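Local structure of cytochrome P450 (Picrophilus torridus, 2RFB) at residues N72-F77 with I107-G112; L149-S154 with G158-L163; E191-L196 with R302-I307. The protein is a heme-binding cytochrome P450, probably a monooxygenase that inserts one atom of molecular oxygen into its substrate. All coordinates share one frame; numbering follows the deposited sequence.

Overall arrangement
Interaction 3 lies nearest the middle of the chain, and the four side chains that meet there are all buried. It joins helices 175-206 and 298-315 beside the heme. Interaction 1 is partly buried. It joins helices 75-86 and 101-111 through two aromatic rings, an isoleucine and the methylenes of an exposed lysine. Interaction 2 is buried but farther from the centre, and there hydrocarbon meets one phenylalanine ring. Interactions 1 and 2 are neighbours: I110 O and L111 O probably accept hydrogen bonds from I159 N and I160 N. Interactions 1 and 3 touch lightly, K75 against L303 and I307. Interactions 2 and 3 do not touch, but helix 175-206 follows helix 159-164 in the chain.

Interaction 1 (N72-F77 with I107-G112); sequences NDYKDF and ISKILG
K109 reaches from helix 101-111 toward the rings of Y74, just before helix 75-86, and F77, in its first turn. Its chain can be followed outward. CB lies 3.5 Å from CE2 of F77. CG is next, 3.6 Å from CE2 of Y74, and it also lies over the face of the F77 ring. The chain bends here (chi2 94°), and this turns CD onto that face. CD stands 4.0 Å from the F77 ring centroid, only 3° off the ring normal, so this is a CH-pi contact made almost straight above the ring centre. CE then comes to the edge of the Y74 ring, in its plane, 3.9 Å from CE2. The lysine thus packs by its methylenes, and its ammonium lies beyond the rings.

I110, one residue on, takes a face of Y74. Its CG1 sits 3.6 Å from the ring centroid, 13° off the normal, in a second CH-pi contact. The Y74 ring is therefore met over a face by I110 and at its edge by CE of K109. F77 can meet the lysine because its CG is anti to the backbone N. Y74 also touches H157 in a loop, and I110 touches I159 of helix 159-164.

Just past these residues helix 101-111 ends in a Schellman motif. G112 is its C-prime residue with positive phi, and I113 N reaches back to S108 O. By their order in the chain, the two helices probably correspond to D and E of the cytochrome P450 fold.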
loop_
_atom_site.group_PDB
_atom_site.type_symbol
_atom_site.label_atom_id
_atom_site.label_comp_id
_atom_site.label_asym_id
_atom_site.label_seq_id
_atom_site.Cartn_x
_atom_site.Cartn_y
_atom_site.Cartn_z
ATOM N N ASN A 72 -14.134 -7.288 6.356
ATOM C CA ASN A 72 -15.251 -7.903 5.643
ATOM C C ASN A 72 -16.631 -7.268 5.818
ATOM O O ASN A 72 -17.458 -7.350 4.900
ATOM C CB ASN A 72 -15.357 -9.403 5.901
ATOM C CG ASN A 72 -16.345 -10.048 4.948
ATOM O OD1 ASN A 72 -16.138 -9.977 3.731
ATOM N ND2 ASN A 72 -17.470 -10.585 5.469
ATOM N N ASP A 73 -16.896 -6.635 6.961
ATOM C CA ASP A 73 -18.125 -5.835 7.084
ATOM C C ASP A 73 -18.214 -4.732 6.018
ATOM O O ASP A 73 -19.296 -4.169 5.810
ATOM C CB ASP A 73 -18.271 -5.216 8.482
ATOM C CG ASP A 73 -18.119 -6.234 9.593
ATOM O OD1 ASP A 73 -18.791 -7.296 9.545
ATOM O OD2 ASP A 73 -17.306 -5.979 10.509
ATOM N N TYR A 74 -17.097 -4.412 5.366
ATOM C CA TYR A 74 -17.084 -3.394 4.302
ATOM C C TYR A 74 -17.292 -3.957 2.902
ATOM O O TYR A 74 -17.272 -3.203 1.931
ATOM C CB TYR A 74 -15.796 -2.524 4.341
ATOM C CG TYR A 74 -15.746 -1.667 5.572
ATOM C CD1 TYR A 74 -14.951 -2.030 6.668
ATOM C CD2 TYR A 74 -16.551 -0.535 5.671
ATOM C CE1 TYR A 74 -14.934 -1.262 7.822
ATOM C CE2 TYR A 74 -16.541 0.243 6.809
ATOM C CZ TYR A 74 -15.731 -0.120 7.884
ATOM O OH TYR A 74 -15.761 0.656 9.032
ATOM N N LYS A 75 -17.494 -5.264 2.779
ATOM C CA LYS A 75 -17.658 -5.862 1.446
ATOM C C LYS A 75 -18.798 -5.220 0.591
ATOM O O LYS A 75 -18.577 -4.819 -0.564
ATOM C CB LYS A 75 -17.810 -7.388 1.555
ATOM C CG LYS A 75 -18.023 -8.127 0.226
ATOM C CD LYS A 75 -18.656 -9.497 0.472
ATOM C CE LYS A 75 -19.934 -9.679 -0.371
ATOM N NZ LYS A 75 -20.910 -10.619 0.259
ATOM N N ASP A 76 -20.001 -5.101 1.133
ATOM C CA ASP A 76 -21.089 -4.559 0.307
ATOM C C ASP A 76 -20.823 -3.092 -0.104
ATOM O O ASP A 76 -21.068 -2.690 -1.265
ATOM C CB ASP A 76 -22.462 -4.754 0.960
ATOM C CG ASP A 76 -22.872 -6.242 1.054
ATOM O OD1 ASP A 76 -22.012 -7.131 1.163
ATOM O OD2 ASP A 76 -24.075 -6.548 1.028
ATOM N N PHE A 77 -20.302 -2.310 0.838
ATOM C CA PHE A 77 -19.908 -0.960 0.517
ATOM C C PHE A 77 -18.862 -0.889 -0.612
ATOM O O PHE A 77 -18.963 -0.013 -1.493
ATOM C CB PHE A 77 -19.446 -0.195 1.754
ATOM C CG PHE A 77 -18.972 1.200 1.446
ATOM C CD1 PHE A 77 -19.884 2.220 1.169
ATOM C CD2 PHE A 77 -17.632 1.493 1.391
ATOM C CE1 PHE A 77 -19.454 3.531 0.850
ATOM C CE2 PHE A 77 -17.202 2.804 1.069
ATOM C CZ PHE A 77 -18.118 3.812 0.811
ATOM N N ILE A 107 -11.465 4.223 2.101
ATOM C CA ILE A 107 -10.744 4.670 3.257
ATOM C C ILE A 107 -11.480 5.785 4.010
ATOM O O ILE A 107 -11.528 5.784 5.249
ATOM C CB ILE A 107 -9.268 4.951 2.900
ATOM C CG1 ILE A 107 -8.360 4.076 3.765
ATOM C CG2 ILE A 107 -8.902 6.399 2.968
ATOM C CD1 ILE A 107 -8.094 4.618 5.099
ATOM N N SER A 108 -12.135 6.700 3.305
ATOM C CA SER A 108 -12.942 7.652 4.036
ATOM C C SER A 108 -14.094 6.993 4.815
ATOM O O SER A 108 -14.525 7.512 5.878
ATOM C CB SER A 108 -13.498 8.696 3.104
ATOM O OG SER A 108 -14.593 8.178 2.373
ATOM N N LYS A 109 -14.623 5.879 4.298
ATOM C CA LYS A 109 -15.716 5.209 5.013
ATOM C C LYS A 109 -15.192 4.591 6.295
ATOM O O LYS A 109 -15.785 4.765 7.343
ATOM C CB LYS A 109 -16.395 4.126 4.177
ATOM C CG LYS A 109 -17.321 3.201 4.979
ATOM C CD LYS A 109 -18.803 3.612 5.007
ATOM C CE LYS A 109 -19.534 2.554 5.857
ATOM N NZ LYS A 109 -21.025 2.460 5.755
ATOM N N ILE A 110 -14.091 3.859 6.176
ATOM C CA ILE A 110 -13.417 3.271 7.309
ATOM C C ILE A 110 -12.983 4.363 8.283
ATOM O O ILE A 110 -13.177 4.209 9.474
ATOM C CB ILE A 110 -12.224 2.376 6.837
ATOM C CG1 ILE A 110 -12.769 1.113 6.166
ATOM C CG2 ILE A 110 -11.302 1.980 7.995
ATOM C CD1 ILE A 110 -11.737 0.277 5.418
ATOM N N LEU A 111 -12.431 5.480 7.806
ATOM C CA LEU A 111 -12.034 6.535 8.756
ATOM C C LEU A 111 -13.216 7.085 9.567
ATOM O O LEU A 111 -13.080 7.400 10.747
ATOM C CB LEU A 111 -11.286 7.680 8.083
ATOM C CG LEU A 111 -9.902 7.356 7.500
ATOM C CD1 LEU A 111 -9.389 8.461 6.522
ATOM C CD2 LEU A 111 -8.909 7.029 8.585
ATOM N N GLY A 112 -14.370 7.170 8.920
ATOM C CA GLY A 112 -15.550 7.860 9.464
ATOM C C GLY A 112 -15.730 9.283 8.931
ATOM O O GLY A 112 -16.372 10.085 9.562
#

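Interaction 2 (L149-S154 with G158-L163)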
loop_
_atom_site.group_PDB
_atom_site.type_symbol
_atom_site.label_atom_id
_atom_site.label_comp_id
_atom_site.label_asym_id
_atom_site.label_seq_id
_atom_site.Cartn_x
_atom_site.Cartn_y
_atom_site.Cartn_z
ATOM N N LEU A 149 -10.799 18.299 13.219
ATOM C CA LEU A 149 -10.896 18.569 14.624
ATOM C C LEU A 149 -12.348 18.544 15.079
ATOM O O LEU A 149 -12.651 18.084 16.170
ATOM C CB LEU A 149 -10.227 19.909 14.954
ATOM C CG LEU A 149 -8.693 19.963 14.767
ATOM C CD1 LEU A 149 -8.148 21.330 15.149
ATOM C CD2 LEU A 149 -7.945 18.871 15.540
ATOM N N GLU A 150 -13.249 19.028 14.236
ATOM C CA GLU A 150 -14.675 18.924 14.521
ATOM C C GLU A 150 -15.117 17.452 14.568
ATOM O O GLU A 150 -15.845 17.054 15.452
ATOM C CB GLU A 150 -15.489 19.749 13.514
ATOM C CG GLU A 150 -16.053 21.132 14.012
ATOM C CD GLU A 150 -15.348 21.747 15.248
ATOM O OE1 GLU A 150 -14.089 21.829 15.284
ATOM O OE2 GLU A 150 -16.074 22.193 16.183
ATOM N N ILE A 151 -14.625 16.634 13.653
ATOM C CA ILE A 151 -15.052 15.254 13.592
ATOM C C ILE A 151 -14.589 14.497 14.821
ATOM O O ILE A 151 -15.387 13.811 15.471
ATOM C CB ILE A 151 -14.528 14.577 12.348
ATOM C CG1 ILE A 151 -15.138 15.253 11.121
ATOM C CG2 ILE A 151 -14.856 13.097 12.393
ATOM C CD1 ILE A 151 -14.242 15.218 9.914
ATOM N N PHE A 152 -13.313 14.657 15.159
ATOM C CA PHE A 152 -12.763 14.059 16.368
ATOM C C PHE A 152 -13.629 14.263 17.609
ATOM O O PHE A 152 -13.587 13.452 18.537
ATOM C CB PHE A 152 -11.341 14.549 16.627
ATOM C CG PHE A 152 -10.295 13.721 15.955
ATOM C CD1 PHE A 152 -9.525 14.245 14.931
ATOM C CD2 PHE A 152 -10.092 12.401 16.327
ATOM C CE1 PHE A 152 -8.585 13.475 14.312
ATOM C CE2 PHE A 152 -9.144 11.625 15.697
ATOM C CZ PHE A 152 -8.397 12.160 14.694
ATOM N N LYS A 153 -14.422 15.331 17.631
ATOM C CA LYS A 153 -15.201 15.627 18.828
ATOM C C LYS A 153 -16.665 15.224 18.751
ATOM O O LYS A 153 -17.314 15.083 19.770
ATOM C CB LYS A 153 -14.971 17.062 19.316
ATOM C CG LYS A 153 -13.730 17.159 20.243
ATOM C CD LYS A 153 -13.707 18.456 21.079
ATOM C CE LYS A 153 -12.962 18.290 22.423
ATOM N NZ LYS A 153 -11.544 17.845 22.254
ATOM N N SER A 154 -17.167 14.974 17.550
ATOM C CA SER A 154 -18.438 14.265 17.397
ATOM C C SER A 154 -18.155 12.778 17.639
ATOM O O SER A 154 -17.234 12.449 18.404
ATOM C CB SER A 154 -19.014 14.499 16.000
ATOM O OG SER A 154 -18.226 13.847 15.019
ATOM N N GLY A 158 -16.200 4.456 12.980
ATOM C CA GLY A 158 -14.934 4.416 12.238
ATOM C C GLY A 158 -13.666 4.689 13.037
ATOM O O GLY A 158 -13.727 4.902 14.248
ATOM N N ILE A 159 -12.516 4.704 12.346
ATOM C CA ILE A 159 -11.212 4.899 12.994
ATOM C C ILE A 159 -11.041 6.246 13.675
ATOM O O ILE A 159 -10.466 6.324 14.754
ATOM C CB ILE A 159 -10.032 4.718 12.033
ATOM C CG1 ILE A 159 -10.027 3.309 11.427
ATOM C CG2 ILE A 159 -8.710 5.031 12.752
ATOM C CD1 ILE A 159 -10.187 2.181 12.431
ATOM N N ILE A 160 -11.511 7.312 13.043
ATOM C CA ILE A 160 -11.430 8.615 13.691
ATOM C C ILE A 160 -11.975 8.507 15.098
ATOM O O ILE A 160 -11.302 8.899 16.043
ATOM C CB ILE A 160 -12.127 9.743 12.885
ATOM C CG1 ILE A 160 -11.327 10.009 11.598
ATOM C CG2 ILE A 160 -12.203 11.002 13.716
ATOM C CD1 ILE A 160 -12.125 10.643 10.512
ATOM N N ASN A 161 -13.167 7.924 15.242
ATOM C CA ASN A 161 -13.779 7.782 16.565
ATOM C C ASN A 161 -12.970 6.917 17.523
ATOM O O ASN A 161 -13.033 7.098 18.746
ATOM C CB ASN A 161 -15.211 7.238 16.481
ATOM C CG ASN A 161 -15.875 7.136 17.856
ATOM O OD1 ASN A 161 -16.440 8.107 18.352
ATOM N ND2 ASN A 161 -15.777 5.960 18.486
ATOM N N VAL A 162 -12.238 5.961 16.968
ATOM C CA VAL A 162 -11.453 5.037 17.758
ATOM C C VAL A 162 -10.194 5.730 18.210
ATOM O O VAL A 162 -9.709 5.481 19.311
ATOM C CB VAL A 162 -11.101 3.750 16.950
ATOM C CG1 VAL A 162 -9.959 2.946 17.633
ATOM C CG2 VAL A 162 -12.345 2.872 16.766
ATOM N N LEU A 163 -9.650 6.584 17.351
ATOM C CA LEU A 163 -8.435 7.329 17.677
ATOM C C LEU A 163 -8.749 8.369 18.739
ATOM O O LEU A 163 -7.879 8.754 19.516
ATOM C CB LEU A 163 -7.865 8.008 16.429
ATOM C CG LEU A 163 -7.124 7.166 15.378
ATOM C CD1 LEU A 163 -6.858 8.021 14.156
ATOM C CD2 LEU A 163 -5.810 6.568 15.915
#
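The turn between helices 136-153 and 159-164 brings F152 and I151 against I160 and L163. The short helical segments cross at -74°, with their axes 9.2 Å apart at closest approach. G158 is the N-cap residue of the second helix.

I160 reaches to both residues of the first helix. Its CG2 lies over one face of the F152 ring, 3.8 Å from the centroid and shifted toward the rim, a CH-pi contact. The same methyl meets CG2 of I151 at 3.6 Å. It is placed there by chi1 of I160 (-69°), which leaves CG2 anti to the backbone N. The ring also comes near the backbone of the second helix, with CE2 of F152 3.5 Å from I160 O. L163 approaches from another direction. Its CB lies in the ring plane, at the edge, 3.9 Å from CE2 of F152.

Near the end of the first helix, S154 OG donates a hydrogen bond of 2.9 Å to I151 O. It arrives in the carbonyl plane, on a lone pair, with a C=O...donor angle of 123°. This folds the serine back toward I151.

I182 of helix 175-206 touches both F152 and L163, and P114 touches I151. The two helices probably match G and H of the cytochrome P450 fold, whose tight G-H connection leads toward the long central helix that follows.

Interaction 3 (E191-L196 with R302-I307). With HEM (protoporphyrin IX containing Fe), chain G.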
loop_
_atom_site.group_PDB
_atom_site.type_symbol
_atom_site.label_atom_id
_atom_site.label_comp_id
_atom_site.label_asym_id
_atom_site.label_seq_id
_atom_site.Cartn_x
_atom_site.Cartn_y
_atom_site.Cartn_z
ATOM N N GLU A 191 -2.180 5.044 -3.165
ATOM C CA GLU A 191 -1.371 4.804 -4.354
ATOM C C GLU A 191 -1.074 3.343 -4.550
ATOM O O GLU A 191 -1.057 2.863 -5.685
ATOM C CB GLU A 191 -0.050 5.598 -4.359
ATOM C CG GLU A 191 0.910 5.078 -5.412
ATOM C CD GLU A 191 2.220 5.905 -5.611
ATOM O OE1 GLU A 191 2.896 6.308 -4.593
ATOM O OE2 GLU A 191 2.588 6.088 -6.815
ATOM N N THR A 192 -0.805 2.631 -3.476
ATOM C CA THR A 192 -0.473 1.243 -3.625
ATOM C C THR A 192 -1.630 0.446 -4.212
ATOM O O THR A 192 -1.404 -0.344 -5.093
ATOM C CB THR A 192 -0.022 0.578 -2.312
ATOM O OG1 THR A 192 -1.001 0.815 -1.282
ATOM C CG2 THR A 192 1.283 1.091 -1.858
ATOM N N THR A 193 -2.853 0.645 -3.724
ATOM C CA THR A 193 -4.034 -0.033 -4.257
ATOM C C THR A 193 -4.321 0.405 -5.693
ATOM O O THR A 193 -4.870 -0.382 -6.501
ATOM C CB THR A 193 -5.283 0.250 -3.394
ATOM O OG1 THR A 193 -5.076 -0.225 -2.062
ATOM C CG2 THR A 193 -6.500 -0.448 -3.935
ATOM N N THR A 194 -4.006 1.666 -6.010
ATOM C CA THR A 194 -4.297 2.166 -7.326
ATOM C C THR A 194 -3.299 1.475 -8.252
ATOM O O THR A 194 -3.617 1.055 -9.388
ATOM C CB THR A 194 -4.153 3.716 -7.402
ATOM O OG1 THR A 194 -5.056 4.343 -6.488
ATOM C CG2 THR A 194 -4.422 4.248 -8.807
ATOM N N ASN A 195 -2.068 1.382 -7.788
ATOM C CA ASN A 195 -1.017 0.786 -8.627
ATOM C C ASN A 195 -1.311 -0.707 -8.893
ATOM O O ASN A 195 -1.169 -1.174 -9.998
ATOM C CB ASN A 195 0.354 1.094 -8.031
ATOM C CG ASN A 195 0.768 2.574 -8.220
ATOM O OD1 ASN A 195 0.254 3.303 -9.090
ATOM N ND2 ASN A 195 1.736 3.009 -7.439
ATOM N N LEU A 196 -1.809 -1.419 -7.908
ATOM C CA LEU A 196 -2.159 -2.842 -8.048
ATOM C C LEU A 196 -3.253 -3.079 -9.064
ATOM O O LEU A 196 -3.188 -4.007 -9.880
ATOM C CB LEU A 196 -2.596 -3.439 -6.706
ATOM C CG LEU A 196 -2.882 -4.960 -6.674
ATOM C CD1 LEU A 196 -1.628 -5.791 -7.036
ATOM C CD2 LEU A 196 -3.410 -5.404 -5.322
ATOM N N ARG A 302 -6.385 -6.666 -0.152
ATOM C CA ARG A 302 -6.781 -7.939 -0.770
ATOM C C ARG A 302 -8.215 -7.906 -1.181
ATOM O O ARG A 302 -8.535 -8.342 -2.277
ATOM C CB ARG A 302 -6.538 -9.169 0.159
ATOM C CG ARG A 302 -5.078 -9.589 0.169
ATOM C CD ARG A 302 -4.745 -10.794 1.125
ATOM N NE ARG A 302 -3.404 -11.305 0.878
ATOM C CZ ARG A 302 -2.333 -10.975 1.598
ATOM N NH1 ARG A 302 -2.468 -10.166 2.645
ATOM N NH2 ARG A 302 -1.128 -11.452 1.278
ATOM N N LEU A 303 -9.082 -7.399 -0.307
ATOM C CA LEU A 303 -10.512 -7.412 -0.596
ATOM C C LEU A 303 -10.879 -6.397 -1.694
ATOM O O LEU A 303 -11.767 -6.673 -2.504
ATOM C CB LEU A 303 -11.313 -7.115 0.669
ATOM C CG LEU A 303 -12.734 -7.667 0.908
ATOM C CD1 LEU A 303 -13.579 -6.625 1.646
ATOM C CD2 LEU A 303 -13.525 -8.245 -0.289
ATOM N N GLU A 304 -10.236 -5.225 -1.707
ATOM C CA GLU A 304 -10.452 -4.247 -2.762
ATOM C C GLU A 304 -9.991 -4.706 -4.123
ATOM O O GLU A 304 -10.657 -4.449 -5.102
ATOM C CB GLU A 304 -9.741 -2.920 -2.463
ATOM C CG GLU A 304 -10.474 -2.058 -1.488
ATOM C CD GLU A 304 -9.767 -0.769 -1.195
ATOM O OE1 GLU A 304 -9.519 0.034 -2.132
ATOM O OE2 GLU A 304 -9.497 -0.553 0.001
ATOM N N ALA A 305 -8.830 -5.313 -4.202
ATOM C CA ALA A 305 -8.318 -5.794 -5.475
ATOM C C ALA A 305 -9.235 -6.903 -6.001
ATOM O O ALA A 305 -9.630 -6.928 -7.206
ATOM C CB ALA A 305 -6.898 -6.324 -5.303
ATOM N N SER A 306 -9.623 -7.783 -5.094
ATOM C CA SER A 306 -10.460 -8.907 -5.496
ATOM C C SER A 306 -11.795 -8.450 -6.142
ATOM O O SER A 306 -12.271 -9.042 -7.146
ATOM C CB SER A 306 -10.743 -9.764 -4.294
ATOM O OG SER A 306 -11.859 -10.565 -4.562
ATOM N N ILE A 307 -12.405 -7.401 -5.581
ATOM C CA ILE A 307 -13.672 -6.948 -6.124
ATOM C C ILE A 307 -13.355 -6.185 -7.416
ATOM O O ILE A 307 -14.109 -6.302 -8.395
ATOM C CB ILE A 307 -14.442 -6.078 -5.076
ATOM C CG1 ILE A 307 -15.139 -6.936 -4.034
ATOM C CG2 ILE A 307 -15.393 -5.067 -5.713
ATOM C CD1 ILE A 307 -15.174 -6.240 -2.635
HETATM C CHA HEM G . 2.971 -1.049 5.706
HETATM C CHB HEM G . 2.933 -2.506 0.998
HETATM C CHC HEM G . -1.880 -1.337 0.892
HETATM C CHD HEM G . -1.686 0.760 5.296
HETATM C C1A HEM G . 3.346 -1.574 4.457
HETATM C C2A HEM G . 4.636 -2.140 4.140
HETATM C C3A HEM G . 4.591 -2.535 2.826
HETATM C C4A HEM G . 3.288 -2.242 2.351
HETATM C CMA HEM G . 5.676 -3.221 1.851
HETATM C CAA HEM G . 5.829 -2.256 5.151
HETATM C CBA HEM G . 6.756 -1.013 5.120
HETATM C CGA HEM G . 7.887 -1.363 6.047
HETATM O O1A HEM G . 8.053 -2.573 6.449
HETATM O O2A HEM G . 8.634 -0.423 6.384
HETATM C C1B HEM G . 1.604 -2.341 0.558
HETATM C C2B HEM G . 1.027 -2.815 -0.677
HETATM C C3B HEM G . -0.294 -2.440 -0.619
HETATM C C4B HEM G . -0.543 -1.770 0.600
HETATM C CMB HEM G . 1.882 -3.591 -1.774
HETATM C CAB HEM G . -1.606 -2.529 -1.543
HETATM C CBB HEM G . -1.778 -3.477 -2.595
HETATM C C1C HEM G . -2.382 -0.726 2.096
HETATM C C2C HEM G . -3.727 -0.290 2.535
HETATM C C3C HEM G . -3.589 0.291 3.753
HETATM C C4C HEM G . -2.224 0.275 4.102
HETATM C CMC HEM G . -5.160 -0.395 1.839
HETATM C CAC HEM G . -4.729 0.877 4.678
HETATM C CBC HEM G . -4.684 2.128 5.171
HETATM C C1D HEM G . -0.386 0.443 5.810
HETATM C C2D HEM G . 0.129 0.831 7.103
HETATM C C3D HEM G . 1.563 0.273 7.161
HETATM C C4D HEM G . 1.749 -0.408 5.943
HETATM C CMD HEM G . -0.560 1.686 8.214
HETATM C CAD HEM G . 2.680 0.334 8.257
HETATM C CBD HEM G . 2.408 -0.806 9.263
HETATM C CGD HEM G . 3.431 -0.793 10.353
HETATM O O1D HEM G . 4.487 -0.107 10.170
HETATM O O2D HEM G . 3.199 -1.456 11.408
HETATM N NA HEM G . 2.519 -1.665 3.332
HETATM N NB HEM G . 0.592 -1.717 1.348
HETATM N NC HEM G . -1.510 -0.355 3.121
HETATM N ND HEM G . 0.615 -0.299 5.138
HETATM FE FE HEM G . 0.466 -1.155 3.368
#
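The hydroxyl OG1 of T193 is hydrogen-bonded to its own helix, at G189 O, and this leaves its methyl to meet E304 of helix 298-315. That methyl is the group that crosses. Chi1 of T193 (-61°, to OG1) leaves CG2 anti to the backbone N, and CG2 lies 3.5 Å from E304 OE1. The two side chains meet at about a right angle. This is a van der Waals contact between a methyl and a carboxylate oxygen. P103 of helix 101-111 touches both residues.

The second contact is wholly apolar. L196 CD2 lies 3.6 Å from A305 CB. The same methyl is 3.7 Å from the heme vinyl carbon CBB, so L196 fits between the alanine and the porphyrin rim.

T192 points to the heme. Its OG1 is 3.2 Å from the meso carbon CHC, and its CB is 3.5 Å from C3B, over the outer part of pyrrole B. OG1 is also hydrogen-bonded to G188 O. With an alanine here, the G188 carbonyl would probably lose this mate and a gap would be likely to open beside pyrrole B.

Helix 175-206 is kinked here, as the N atoms of E191 and T192 lack bonds to the preceding turn. The kink, with the acid-alcohol pair E191 and T192, is consistent with the oxygen-binding groove in the long central helix of the cytochrome P450 fold, packed here on the probable L helix.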